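Local coordinates for surface-associated protein CshB (Streptococcus gordonii, PDB 6YZG), which is a cell-wall-anchored streptococcal surface adhesin, whose non-repetitive domain 2, the part crystallised here, probably serves in binding fibronectin, at residues T63-A76 against L197-K209. Residues are numbered along the deposited sequence; the frame is centred on the assembly and turned at random.
Sequences TYDPDAENGFLTSA and LLILKDKSVDWYK. Unlike the reference sequence in segment 63-76: D65 (reference Asn).
Both carboxylate oxygens of D202 are gripped by T74, which sits above the flat face of the group. The backbone N of T74 gives a nearly straight bond to OD2 of D202 (3.0 Å, 165° at the hydrogen), while its OG1 donates to D202 OD1 at 2.7 Å. D202 OD1 also accepts closer to its own plane, from S204 N on the anti side and from S204 OG on the syn side at 2.6 Å. Three donors thus meet on OD1, and with T74 N on OD2 four hydrogen bonds hold this buried carboxylate, probably stabilising it as the anion. The bond from S204 N closes an Asx turn just after the short, weakly bonded helix 198-201; T74 lies in a type I turn, L73 to A76, that follows strand 71-72 of the antiparallel sheet in the CshA-type non-repetitive domain 2. In the same turn, S75 OG lies between its backbone N and carbonyl carbon (chi1 54°) and donates to L198 O at 2.8 Å from above the carbonyl plane. Apolar contact centres on L73: its CD2 approaches W207 CH2 obliquely at 3.7 Å and I199 CG1 at 4.1 Å, and its CD1 meets L198 CD2. I199 CG1 and V205 CG1 cover opposite faces of the W207 indole, whose NE1 donates in plane to D202 O. A251 of the second subunit packs on I199 and W207, and S252 of that subunit on L73. Two waters bridge the segments, one donating to T63 O and S204 O, the other linking T74 OG1 with K203 N. Beside the first, T63 rests CB and CG2 on S204 O, its OG1 bonded instead to T60 and Y51.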
loop_
_atom_site.group_PDB
_atom_site.type_symbol
_atom_site.label_atom_id
_atom_site.label_comp_id
_atom_site.label_asym_id
_atom_site.label_seq_id
_atom_site.Cartn_x
_atom_site.Cartn_y
_atom_site.Cartn_z
ATOM N N THR A 63 -5.497 17.026 25.571
ATOM C CA THR A 63 -5.745 15.690 24.947
ATOM C C THR A 63 -4.904 14.615 25.651
ATOM O O THR A 63 -5.128 13.450 25.390
ATOM C CB THR A 63 -5.440 15.664 23.456
ATOM O OG1 THR A 63 -4.077 16.024 23.218
ATOM C CG2 THR A 63 -6.319 16.630 22.660
ATOM N N TYR A 64 -3.912 14.993 26.436
ATOM C CA TYR A 64 -3.232 13.980 27.265
ATOM C C TYR A 64 -4.206 13.386 28.243
ATOM O O TYR A 64 -4.836 14.163 29.037
ATOM C CB TYR A 64 -2.015 14.558 27.965
ATOM C CG TYR A 64 -1.484 13.685 29.078
ATOM C CD1 TYR A 64 -0.978 12.414 28.840
ATOM C CD2 TYR A 64 -1.477 14.144 30.384
ATOM C CE1 TYR A 64 -0.485 11.631 29.868
ATOM C CE2 TYR A 64 -0.945 13.394 31.408
ATOM C CZ TYR A 64 -0.411 12.147 31.143
ATOM O OH TYR A 64 0.081 11.328 32.125
ATOM N N ASP A 65 -4.396 12.083 28.244
ATOM C CA ASP A 65 -5.406 11.443 29.109
ATOM C C ASP A 65 -4.740 10.232 29.744
ATOM O O ASP A 65 -4.718 9.142 29.127
ATOM C CB ASP A 65 -6.619 11.026 28.275
ATOM C CG ASP A 65 -7.688 10.379 29.123
ATOM O OD1 ASP A 65 -7.466 10.281 30.359
ATOM O OD2 ASP A 65 -8.718 9.946 28.541
ATOM N N PRO A 66 -4.176 10.319 30.974
ATOM C CA PRO A 66 -3.508 9.171 31.570
ATOM C C PRO A 66 -4.462 8.018 31.852
ATOM O O PRO A 66 -3.974 6.921 32.060
ATOM C CB PRO A 66 -2.856 9.731 32.841
ATOM C CG PRO A 66 -3.728 10.905 33.188
ATOM C CD PRO A 66 -4.170 11.495 31.860
ATOM N N ASP A 67 -5.766 8.278 31.859
ATOM C CA ASP A 67 -6.827 7.257 32.110
ATOM C C ASP A 67 -7.441 6.688 30.813
ATOM O O ASP A 67 -8.383 5.877 30.869
ATOM C CB ASP A 67 -7.921 7.843 33.007
ATOM C CG ASP A 67 -7.380 8.259 34.361
ATOM O OD1 ASP A 67 -6.534 7.532 34.890
ATOM O OD2 ASP A 67 -7.730 9.361 34.793
ATOM N N ALA A 68 -6.843 7.027 29.664
ATOM C CA ALA A 68 -7.326 6.498 28.381
ATOM C C ALA A 68 -7.227 4.975 28.362
ATOM O O ALA A 68 -6.307 4.408 28.913
ATOM C CB ALA A 68 -6.551 7.096 27.242
ATOM N N GLU A 69 -8.150 4.349 27.669
ATOM C CA GLU A 69 -8.252 2.892 27.542
ATOM C C GLU A 69 -8.122 2.526 26.060
ATOM O O GLU A 69 -8.473 3.343 25.183
ATOM C CB GLU A 69 -9.600 2.376 28.072
ATOM C CG GLU A 69 -9.784 2.550 29.569
ATOM C CD GLU A 69 -11.168 2.139 30.055
ATOM O OE1 GLU A 69 -11.572 0.987 29.776
ATOM O OE2 GLU A 69 -11.865 2.981 30.672
ATOM N N ASN A 70 -7.653 1.328 25.773
ATOM C CA ASN A 70 -7.671 0.767 24.409
ATOM C C ASN A 70 -9.095 0.788 23.875
ATOM O O ASN A 70 -10.030 0.419 24.618
ATOM C CB ASN A 70 -7.082 -0.623 24.350
ATOM C CG ASN A 70 -5.578 -0.603 24.548
ATOM O OD1 ASN A 70 -4.919 0.442 24.462
ATOM N ND2 ASN A 70 -5.052 -1.813 24.726
ATOM N N GLY A 71 -9.279 1.156 22.638
ATOM C CA GLY A 71 -10.620 1.024 22.065
ATOM C C GLY A 71 -10.660 1.627 20.680
ATOM O O GLY A 71 -9.640 1.759 19.996
ATOM N N PHE A 72 -11.876 1.876 20.185
ATOM C CA PHE A 72 -12.069 2.430 18.842
ATOM C C PHE A 72 -11.717 3.919 18.756
ATOM O O PHE A 72 -11.874 4.641 19.766
ATOM C CB PHE A 72 -13.534 2.234 18.441
ATOM C CG PHE A 72 -13.928 0.773 18.379
ATOM C CD1 PHE A 72 -13.428 0.010 17.359
ATOM C CD2 PHE A 72 -14.825 0.217 19.276
ATOM C CE1 PHE A 72 -13.761 -1.328 17.237
ATOM C CE2 PHE A 72 -15.171 -1.129 19.144
ATOM C CZ PHE A 72 -14.605 -1.893 18.163
ATOM N N LEU A 73 -11.345 4.339 17.558
ATOM C CA LEU A 73 -11.342 5.784 17.253
ATOM C C LEU A 73 -12.731 6.356 17.582
ATOM O O LEU A 73 -13.722 5.718 17.237
ATOM C CB LEU A 73 -10.965 6.001 15.825
ATOM C CG LEU A 73 -9.575 5.544 15.416
ATOM C CD1 LEU A 73 -9.399 5.555 13.887
ATOM C CD2 LEU A 73 -8.524 6.396 16.085
ATOM N N THR A 74 -12.774 7.541 18.203
ATOM C CA THR A 74 -14.059 8.098 18.628
ATOM C C THR A 74 -14.843 8.545 17.406
ATOM O O THR A 74 -16.067 8.782 17.590
ATOM C CB THR A 74 -13.912 9.230 19.658
ATOM O OG1 THR A 74 -13.464 10.430 18.990
ATOM C CG2 THR A 74 -12.975 8.891 20.786
ATOM N N SER A 75 -14.246 8.703 16.251
ATOM C CA SER A 75 -14.922 9.000 14.975
ATOM C C SER A 75 -15.523 7.757 14.332
ATOM O O SER A 75 -16.256 7.895 13.341
ATOM C CB SER A 75 -13.979 9.683 14.065
ATOM O OG SER A 75 -12.779 8.880 13.929
ATOM N N ALA A 76 -15.172 6.558 14.765
ATOM C CA ALA A 76 -15.698 5.315 14.165
ATOM C C ALA A 76 -17.127 5.075 14.630
ATOM O O ALA A 76 -17.439 5.278 15.774
ATOM C CB ALA A 76 -14.801 4.138 14.516
ATOM N N LEU A 197 -9.563 11.823 6.330
ATOM C CA LEU A 197 -9.169 10.541 6.949
ATOM C C LEU A 197 -10.034 10.331 8.175
ATOM O O LEU A 197 -10.222 11.252 8.994
ATOM C CB LEU A 197 -7.706 10.618 7.398
ATOM C CG LEU A 197 -6.665 10.476 6.302
ATOM C CD1 LEU A 197 -5.280 10.856 6.765
ATOM C CD2 LEU A 197 -6.644 9.052 5.763
ATOM N N LEU A 198 -10.505 9.116 8.410
ATOM C CA LEU A 198 -11.277 8.793 9.614
ATOM C C LEU A 198 -10.506 9.152 10.904
ATOM O O LEU A 198 -11.047 9.677 11.906
ATOM C CB LEU A 198 -11.635 7.308 9.609
ATOM C CG LEU A 198 -12.352 6.814 10.847
ATOM C CD1 LEU A 198 -13.772 7.355 10.870
ATOM C CD2 LEU A 198 -12.323 5.288 10.882
ATOM N N ILE A 199 -9.206 8.854 10.948
ATOM C CA ILE A 199 -8.396 9.028 12.152
ATOM C C ILE A 199 -8.414 10.525 12.562
ATOM O O ILE A 199 -8.592 10.831 13.740
ATOM C CB ILE A 199 -7.001 8.429 11.959
ATOM C CG1 ILE A 199 -6.325 8.474 13.329
ATOM C CG2 ILE A 199 -6.173 9.135 10.923
ATOM C CD1 ILE A 199 -5.170 7.502 13.440
ATOM N N LEU A 200 -8.243 11.442 11.594
ATOM C CA LEU A 200 -8.151 12.877 11.909
ATOM C C LEU A 200 -9.504 13.448 12.289
ATOM O O LEU A 200 -9.573 14.494 12.962
ATOM C CB LEU A 200 -7.539 13.658 10.757
ATOM C CG LEU A 200 -6.129 13.227 10.371
ATOM C CD1 LEU A 200 -5.591 14.178 9.333
ATOM C CD2 LEU A 200 -5.217 13.176 11.572
ATOM N N LYS A 201 -10.558 12.717 12.002
ATOM C CA LYS A 201 -11.886 13.098 12.507
ATOM C C LYS A 201 -12.051 12.826 13.990
ATOM O O LYS A 201 -12.982 13.390 14.636
ATOM C CB LYS A 201 -13.021 12.446 11.713
ATOM C CG LYS A 201 -13.040 12.790 10.239
ATOM C CD LYS A 201 -14.110 12.081 9.499
ATOM C CE LYS A 201 -13.932 12.278 8.018
ATOM N NZ LYS A 201 -15.013 11.585 7.285
ATOM N N ASP A 202 -11.204 12.036 14.630
ATOM C CA ASP A 202 -11.221 11.808 16.083
ATOM C C ASP A 202 -10.501 12.986 16.719
ATOM O O ASP A 202 -9.293 13.086 16.672
ATOM C CB ASP A 202 -10.533 10.486 16.410
ATOM C CG ASP A 202 -10.553 10.128 17.862
ATOM O OD1 ASP A 202 -10.865 11.021 18.696
ATOM O OD2 ASP A 202 -10.199 8.994 18.213
ATOM N N LYS A 203 -11.266 13.862 17.340
ATOM C CA LYS A 203 -10.738 15.099 17.922
ATOM C C LYS A 203 -10.330 14.920 19.375
ATOM O O LYS A 203 -9.916 15.941 20.035
ATOM C CB LYS A 203 -11.797 16.213 17.770
ATOM C CG LYS A 203 -12.205 16.526 16.356
ATOM C CD LYS A 203 -11.107 16.915 15.483
ATOM C CE LYS A 203 -11.625 17.297 14.112
ATOM N NZ LYS A 203 -10.515 17.607 13.205
ATOM N N SER A 204 -10.372 13.709 19.917
ATOM C CA SER A 204 -9.952 13.425 21.300
ATOM C C SER A 204 -8.413 13.347 21.407
ATOM O O SER A 204 -7.913 13.377 22.540
ATOM C CB SER A 204 -10.546 12.146 21.784
ATOM O OG SER A 204 -9.913 10.990 21.160
ATOM N N VAL A 205 -7.705 13.285 20.307
ATOM C CA VAL A 205 -6.230 13.146 20.260
ATOM C C VAL A 205 -5.639 14.147 19.273
ATOM O O VAL A 205 -6.271 14.420 18.217
ATOM C CB VAL A 205 -5.908 11.703 19.875
ATOM C CG1 VAL A 205 -4.415 11.575 19.663
ATOM C CG2 VAL A 205 -6.440 10.684 20.852
ATOM N N ASP A 206 -4.453 14.642 19.546
ATOM C CA ASP A 206 -3.624 15.428 18.631
ATOM C C ASP A 206 -2.732 14.481 17.810
ATOM O O ASP A 206 -1.641 14.098 18.276
ATOM C CB ASP A 206 -2.816 16.499 19.336
ATOM C CG ASP A 206 -2.016 17.336 18.337
ATOM O OD1 ASP A 206 -2.037 17.054 17.132
ATOM O OD2 ASP A 206 -1.416 18.338 18.788
ATOM N N TRP A 207 -3.219 14.001 16.682
ATOM C CA TRP A 207 -2.524 12.958 15.902
ATOM C C TRP A 207 -1.210 13.513 15.406
ATOM O O TRP A 207 -0.309 12.723 15.118
ATOM C CB TRP A 207 -3.421 12.500 14.742
ATOM C CG TRP A 207 -4.690 11.940 15.273
ATOM C CD1 TRP A 207 -5.910 12.565 15.286
ATOM C CD2 TRP A 207 -4.867 10.744 16.061
ATOM N NE1 TRP A 207 -6.801 11.794 15.937
ATOM C CE2 TRP A 207 -6.237 10.631 16.417
ATOM C CE3 TRP A 207 -4.020 9.691 16.460
ATOM C CZ2 TRP A 207 -6.786 9.592 17.147
ATOM C CZ3 TRP A 207 -4.554 8.667 17.168
ATOM C CH2 TRP A 207 -5.896 8.604 17.550
ATOM N N TYR A 208 -1.059 14.823 15.212
ATOM C CA TYR A 208 0.233 15.360 14.741
ATOM C C TYR A 208 1.319 15.060 15.774
ATOM O O TYR A 208 2.525 14.991 15.376
ATOM C CB TYR A 208 0.158 16.865 14.481
ATOM C CG TYR A 208 -0.847 17.182 13.430
ATOM C CD1 TYR A 208 -0.705 16.717 12.134
ATOM C CD2 TYR A 208 -1.941 17.979 13.741
ATOM C CE1 TYR A 208 -1.638 17.040 11.143
ATOM C CE2 TYR A 208 -2.909 18.238 12.790
ATOM C CZ TYR A 208 -2.758 17.777 11.491
ATOM O OH TYR A 208 -3.742 18.083 10.572
ATOM N N LYS A 209 0.960 14.891 17.028
ATOM C CA LYS A 209 1.947 14.574 18.095
ATOM C C LYS A 209 2.070 13.045 18.261
ATOM O O LYS A 209 2.817 12.628 19.151
ATOM C CB LYS A 209 1.692 15.322 19.399
ATOM C CG LYS A 209 1.786 16.839 19.218
ATOM C CD LYS A 209 3.096 17.256 18.556
ATOM C CE LYS A 209 3.232 18.751 18.284
ATOM N NZ LYS A 209 3.290 19.525 19.541
HETATM O O HOH W 1 -6.922 11.800 24.511
HETATM O O HOH W 2 -14.037 13.166 18.187
#